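Local coordinates for putative cell invasion protein with MAC/Perforin domain (Bacteroides thetaiotaomicron VPI-5482, PDB 3KK7) that is of unproven function but belongs to the membrane-attack complex/perforin family, and is therefore probably related to pore-forming proteins that insert into membranes, at residues 403-408 / 537-541; 242-246 / 287-291. All coordinates share one frame; numbering follows the deposited sequence.

The two contacts lie on opposite sides of the chain's centre, their own centres 53 Å apart and their nearest atoms about 43 Å apart, so neither touches the other. Contact 2 closes a 40-residue excursion within the MACPF region, where a helix packs on the start of a long strand. Contact 1 comes later in the chain and spans 128 residues, joining the region of the D2 family to the last strand of the D3 region. Their chemistry differs: contact 1 is built on the charged C-terminal carboxylate, contact 2 on an apolar cluster edged by charge.

Contact 1 (403-408 / 537-541); sequences RQGDKL and KIYGL
Arg403 meets the C-terminal carboxylate of Leu541, and most of its side chain curls round one oxygen. CB lies 3.8 Å from Leu541 OXT, and CG and CD pass the same oxygen at similar range. CG stands beside the backbone N (chi1 -69°), and a single bend at chi3 swings the guanidinium round so that its NE edge faces the carboxylate. NE donates to Leu541 OXT at 2.8 Å, almost straight at 175° and in the guanidinium plane. Arg403 CZ lies 3.6 Å from Leu541 OXT. Arg403 NH1 reaches Leu541 O at 3.0 Å, on a lone pair in the carbonyl plane, and makes a second, weak bond to OXT. This side-on, two-nitrogen grip suits arginine, whose paired donors match the two oxygens of a carboxylate. NH1 also bonds to Tyr197 O and NH2 to Trp35 O, which fixes the rotation of the group, while Tyr513 OH hydrogen-bonds to OXT. Gln404 suits its place because its neutral amide offers NE2 to Leu541 O and OXT, in weak bonds, while OE1 bonds to Thr402 OG1. Replacing Arg403 by an alanine is likely to cost the buried carboxylate its countercharge and the side-on grip.

The contact joins two sheets: 537-540 is an outermost strand of the four-stranded sheet of the D3 region, and residues 403-406 lie in the turn of a beta hairpin, joining antiparallel strands 392-401 and 407-411 of the D2 region. Leu408 sits on the second strand. Its CD2 lies 3.9 Å from Tyr539 CD1, meeting the ring obliquely as the two side chains slide past each other in opposite directions. The other branch, Leu408 CD1, comes 4.4 Å from Leu541 CD2, and a forked leucine can thus serve both neighbours. Ile471 of strand 468-472 touches Leu408 and Tyr539.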
loop_
_atom_site.group_PDB
_atom_site.type_symbol
_atom_site.label_atom_id
_atom_site.label_comp_id
_atom_site.label_asym_id
_atom_site.label_seq_id
_atom_site.Cartn_x
_atom_site.Cartn_y
_atom_site.Cartn_z
ATOM N N ARG A 403 11.935 -3.589 -14.997
ATOM C CA ARG A 403 12.725 -3.840 -13.806
ATOM C C ARG A 403 11.901 -4.449 -12.671
ATOM O O ARG A 403 12.394 -5.263 -11.856
ATOM C CB ARG A 403 13.317 -2.533 -13.288
ATOM C CG ARG A 403 14.397 -1.910 -14.159
ATOM C CD ARG A 403 15.088 -0.780 -13.397
ATOM N NE ARG A 403 14.191 0.353 -13.206
ATOM C CZ ARG A 403 14.301 1.285 -12.253
ATOM N NH1 ARG A 403 13.402 2.260 -12.190
ATOM N NH2 ARG A 403 15.278 1.258 -11.361
ATOM N N GLN A 404 10.643 -4.026 -12.630
ATOM C CA GLN A 404 9.718 -4.381 -11.565
ATOM C C GLN A 404 9.122 -5.741 -11.880
ATOM O O GLN A 404 8.468 -6.351 -11.045
ATOM C CB GLN A 404 8.625 -3.312 -11.460
ATOM C CG GLN A 404 9.104 -1.869 -11.144
ATOM C CD GLN A 404 9.735 -1.081 -12.327
ATOM O OE1 GLN A 404 9.547 -1.419 -13.504
ATOM N NE2 GLN A 404 10.494 -0.030 -11.996
ATOM N N GLY A 405 9.356 -6.214 -13.102
ATOM C CA GLY A 405 8.870 -7.524 -13.539
ATOM C C GLY A 405 7.470 -7.491 -14.132
ATOM O O GLY A 405 6.776 -8.489 -14.140
ATOM N N ASP A 406 7.066 -6.340 -14.646
ATOM C CA ASP A 406 5.790 -6.192 -15.335
ATOM C C ASP A 406 6.036 -6.609 -16.773
ATOM O O ASP A 406 7.143 -6.455 -17.254
ATOM C CB ASP A 406 5.330 -4.728 -15.285
ATOM C CG ASP A 406 5.422 -4.138 -13.897
ATOM O OD1 ASP A 406 4.820 -4.716 -12.946
ATOM O OD2 ASP A 406 6.100 -3.096 -13.754
ATOM N N LYS A 407 5.010 -7.128 -17.444
ATOM C CA LYS A 407 5.118 -7.521 -18.838
ATOM C C LYS A 407 4.322 -6.554 -19.705
ATOM O O LYS A 407 3.095 -6.523 -19.652
ATOM C CB LYS A 407 4.641 -8.973 -19.041
ATOM C CG LYS A 407 5.199 -9.941 -18.008
ATOM C CD LYS A 407 5.446 -11.348 -18.527
ATOM C CE LYS A 407 6.186 -12.199 -17.486
ATOM N NZ LYS A 407 7.401 -12.880 -18.031
ATOM N N LEU A 408 5.036 -5.752 -20.492
ATOM C CA LEU A 408 4.414 -4.795 -21.396
ATOM C C LEU A 408 4.395 -5.399 -22.804
ATOM O O LEU A 408 5.362 -5.297 -23.568
ATOM C CB LEU A 408 5.144 -3.439 -21.346
ATOM C CG LEU A 408 5.458 -2.891 -19.934
ATOM C CD1 LEU A 408 6.176 -1.532 -19.986
ATOM C CD2 LEU A 408 4.180 -2.788 -19.132
ATOM N N LYS A 537 -1.739 6.364 -21.331
ATOM C CA LYS A 537 -1.430 5.310 -20.388
ATOM C C LYS A 537 0.046 5.496 -20.053
ATOM O O LYS A 537 0.878 5.616 -20.938
ATOM C CB LYS A 537 -1.651 3.933 -21.011
ATOM C CG LYS A 537 -3.131 3.549 -21.292
ATOM C CD LYS A 537 -3.925 3.268 -20.001
ATOM C CE LYS A 537 -5.391 2.967 -20.314
ATOM N NZ LYS A 537 -6.125 2.432 -19.123
ATOM N N ILE A 538 0.358 5.563 -18.775
ATOM C CA ILE A 538 1.713 5.806 -18.330
ATOM C C ILE A 538 2.288 4.560 -17.630
ATOM O O ILE A 538 1.690 4.023 -16.689
ATOM C CB ILE A 538 1.779 7.010 -17.361
ATOM C CG1 ILE A 538 1.168 8.272 -17.992
ATOM C CG2 ILE A 538 3.223 7.282 -16.978
ATOM C CD1 ILE A 538 0.923 9.319 -16.989
ATOM N N TYR A 539 3.448 4.120 -18.101
ATOM C CA TYR A 539 4.146 2.990 -17.528
ATOM C C TYR A 539 5.523 3.438 -17.077
ATOM O O TYR A 539 6.271 4.049 -17.857
ATOM C CB TYR A 539 4.271 1.881 -18.553
ATOM C CG TYR A 539 2.936 1.454 -19.070
ATOM C CD1 TYR A 539 2.190 0.507 -18.403
ATOM C CD2 TYR A 539 2.400 2.016 -20.213
ATOM C CE1 TYR A 539 0.952 0.126 -18.871
ATOM C CE2 TYR A 539 1.180 1.638 -20.680
ATOM C CZ TYR A 539 0.461 0.700 -20.004
ATOM O OH TYR A 539 -0.759 0.318 -20.476
ATOM N N GLY A 540 5.824 3.163 -15.805
ATOM C CA GLY A 540 7.119 3.450 -15.209
ATOM C C GLY A 540 8.098 2.316 -15.530
ATOM O O GLY A 540 7.799 1.146 -15.313
ATOM N N LEU A 541 9.259 2.679 -16.071
ATOM C CA LEU A 541 10.333 1.753 -16.324
ATOM C C LEU A 541 11.180 1.631 -15.035
ATOM O O LEU A 541 11.085 2.484 -14.123
ATOM C CB LEU A 541 11.167 2.252 -17.506
ATOM C CG LEU A 541 10.409 2.463 -18.822
ATOM C CD1 LEU A 541 11.380 2.776 -19.936
ATOM C CD2 LEU A 541 9.546 1.253 -19.212
ATOM O OXT LEU A 541 11.969 0.677 -14.871
#

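Contact 2 (242-246 / 287-291); sequences DMDVA and KFSAL
Leu291, Met243 and Ala246 meet at the apolar centre. The selenomethionine Met243 brings its CE to 3.5 Å from Leu291 CD1; CG lies anti to the backbone N (chi1 176°), and bends at chi2 and chi3 fold the methyl toward the strand. The other branch, Leu291 CD2, rests 3.7 Å from Ala246 CB, where a small residue lets the helix come close. Phe288 adds its ring: CE2 lies 3.8 Å from Ala246 CB, which meets the ring obliquely, and the selenium of Met243 sits 5.5 Å from the ring centroid, 47° off its normal, an oblique Met-aromatic contact.

Helix 236-249 packs here on the start of strand 288-298, which turns a corner at Ser289 and pairs antiparallel with strand 220-230 in the bent central sheet of the MACPF fold. Lying between them in sequence, the helix is consistent with the second of the helical clusters that flank this sheet and, in pore-forming relatives, unfold to enter the membrane. Phe226 of strand 220-230 touches Met243 and Leu291.

Farther out, the ring edge of Phe288 points at the helix backbone: CE2 lies 3.6 Å from Asp242 O. At the polar edge the side chains of Lys287 and Asp242 cross at about a right angle. Lys287 NZ stays 4.2 Å from Asp242 OD1, beyond a salt bridge, and could at most partly offset the like charge that Asp230 brings near OD2.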
loop_
_atom_site.group_PDB
_atom_site.type_symbol
_atom_site.label_atom_id
_atom_site.label_comp_id
_atom_site.label_asym_id
_atom_site.label_seq_id
_atom_site.Cartn_x
_atom_site.Cartn_y
_atom_site.Cartn_z
ATOM N N ASP A 242 -18.154 -12.564 27.992
ATOM C CA ASP A 242 -17.385 -12.487 29.230
ATOM C C ASP A 242 -16.366 -11.343 29.180
ATOM O O ASP A 242 -16.211 -10.580 30.120
ATOM C CB ASP A 242 -16.685 -13.810 29.547
ATOM C CG ASP A 242 -17.665 -14.928 29.947
ATOM O OD1 ASP A 242 -18.856 -14.640 30.184
ATOM O OD2 ASP A 242 -17.246 -16.103 30.036
HETATM N N MSE A 243 -15.688 -11.191 28.060
HETATM C CA MSE A 243 -14.679 -10.132 27.937
HETATM C C MSE A 243 -15.362 -8.750 27.890
HETATM O O MSE A 243 -14.922 -7.809 28.576
HETATM C CB MSE A 243 -13.792 -10.398 26.714
HETATM C CG MSE A 243 -12.762 -9.305 26.414
HETATM SE SE MSE A 243 -11.359 -9.141 27.734
HETATM C CE MSE A 243 -10.424 -10.832 27.376
ATOM N N ASP A 244 -16.438 -8.646 27.098
ATOM C CA ASP A 244 -17.279 -7.450 27.077
ATOM C C ASP A 244 -17.607 -6.972 28.513
ATOM O O ASP A 244 -17.535 -5.782 28.807
ATOM C CB ASP A 244 -18.608 -7.724 26.334
ATOM C CG ASP A 244 -18.465 -7.810 24.821
ATOM O OD1 ASP A 244 -17.392 -7.526 24.237
ATOM O OD2 ASP A 244 -19.462 -8.178 24.194
ATOM N N VAL A 245 -17.958 -7.902 29.396
ATOM C CA VAL A 245 -18.331 -7.566 30.780
ATOM C C VAL A 245 -17.101 -7.172 31.559
ATOM O O VAL A 245 -17.145 -6.222 32.356
ATOM C CB VAL A 245 -18.995 -8.763 31.503
ATOM C CG1 VAL A 245 -19.310 -8.435 32.974
ATOM C CG2 VAL A 245 -20.270 -9.209 30.761
ATOM N N ALA A 246 -15.996 -7.885 31.324
ATOM C CA ALA A 246 -14.780 -7.634 32.078
ATOM C C ALA A 246 -14.203 -6.270 31.734
ATOM O O ALA A 246 -13.925 -5.454 32.618
ATOM C CB ALA A 246 -13.773 -8.705 31.836
ATOM N N LYS A 287 -15.488 -15.252 35.862
ATOM C CA LYS A 287 -15.441 -15.708 34.473
ATOM C C LYS A 287 -14.047 -16.083 33.976
ATOM O O LYS A 287 -13.917 -16.899 33.066
ATOM C CB LYS A 287 -16.028 -14.623 33.563
ATOM C CG LYS A 287 -17.510 -14.320 33.808
ATOM C CD LYS A 287 -18.395 -15.579 33.753
ATOM C CE LYS A 287 -19.838 -15.255 34.027
ATOM N NZ LYS A 287 -20.681 -16.344 33.507
ATOM N N PHE A 288 -13.006 -15.498 34.558
ATOM C CA PHE A 288 -11.647 -15.703 34.056
ATOM C C PHE A 288 -10.708 -16.248 35.105
ATOM O O PHE A 288 -10.679 -15.756 36.224
ATOM C CB PHE A 288 -11.061 -14.378 33.573
ATOM C CG PHE A 288 -11.706 -13.840 32.338
ATOM C CD1 PHE A 288 -11.270 -14.252 31.087
ATOM C CD2 PHE A 288 -12.739 -12.914 32.422
ATOM C CE1 PHE A 288 -11.857 -13.751 29.913
ATOM C CE2 PHE A 288 -13.334 -12.400 31.252
ATOM C CZ PHE A 288 -12.877 -12.818 29.994
ATOM N N SER A 289 -9.907 -17.235 34.711
ATOM C CA SER A 289 -8.805 -17.738 35.551
ATOM C C SER A 289 -7.620 -16.793 35.478
ATOM O O SER A 289 -6.757 -16.831 36.323
ATOM C CB SER A 289 -8.367 -19.154 35.125
ATOM O OG SER A 289 -9.455 -20.057 35.146
ATOM N N ALA A 290 -7.551 -15.960 34.444
ATOM C CA ALA A 290 -6.564 -14.868 34.422
ATOM C C ALA A 290 -7.030 -13.870 33.399
ATOM O O ALA A 290 -7.535 -14.280 32.340
ATOM C CB ALA A 290 -5.164 -15.380 34.053
ATOM N N LEU A 291 -6.889 -12.580 33.704
ATOM C CA LEU A 291 -7.107 -11.503 32.728
ATOM C C LEU A 291 -6.053 -10.448 32.947
ATOM O O LEU A 291 -6.018 -9.832 33.989
ATOM C CB LEU A 291 -8.483 -10.862 32.875
ATOM C CG LEU A 291 -8.802 -9.773 31.835
ATOM C CD1 LEU A 291 -8.778 -10.314 30.406
ATOM C CD2 LEU A 291 -10.144 -9.194 32.160
#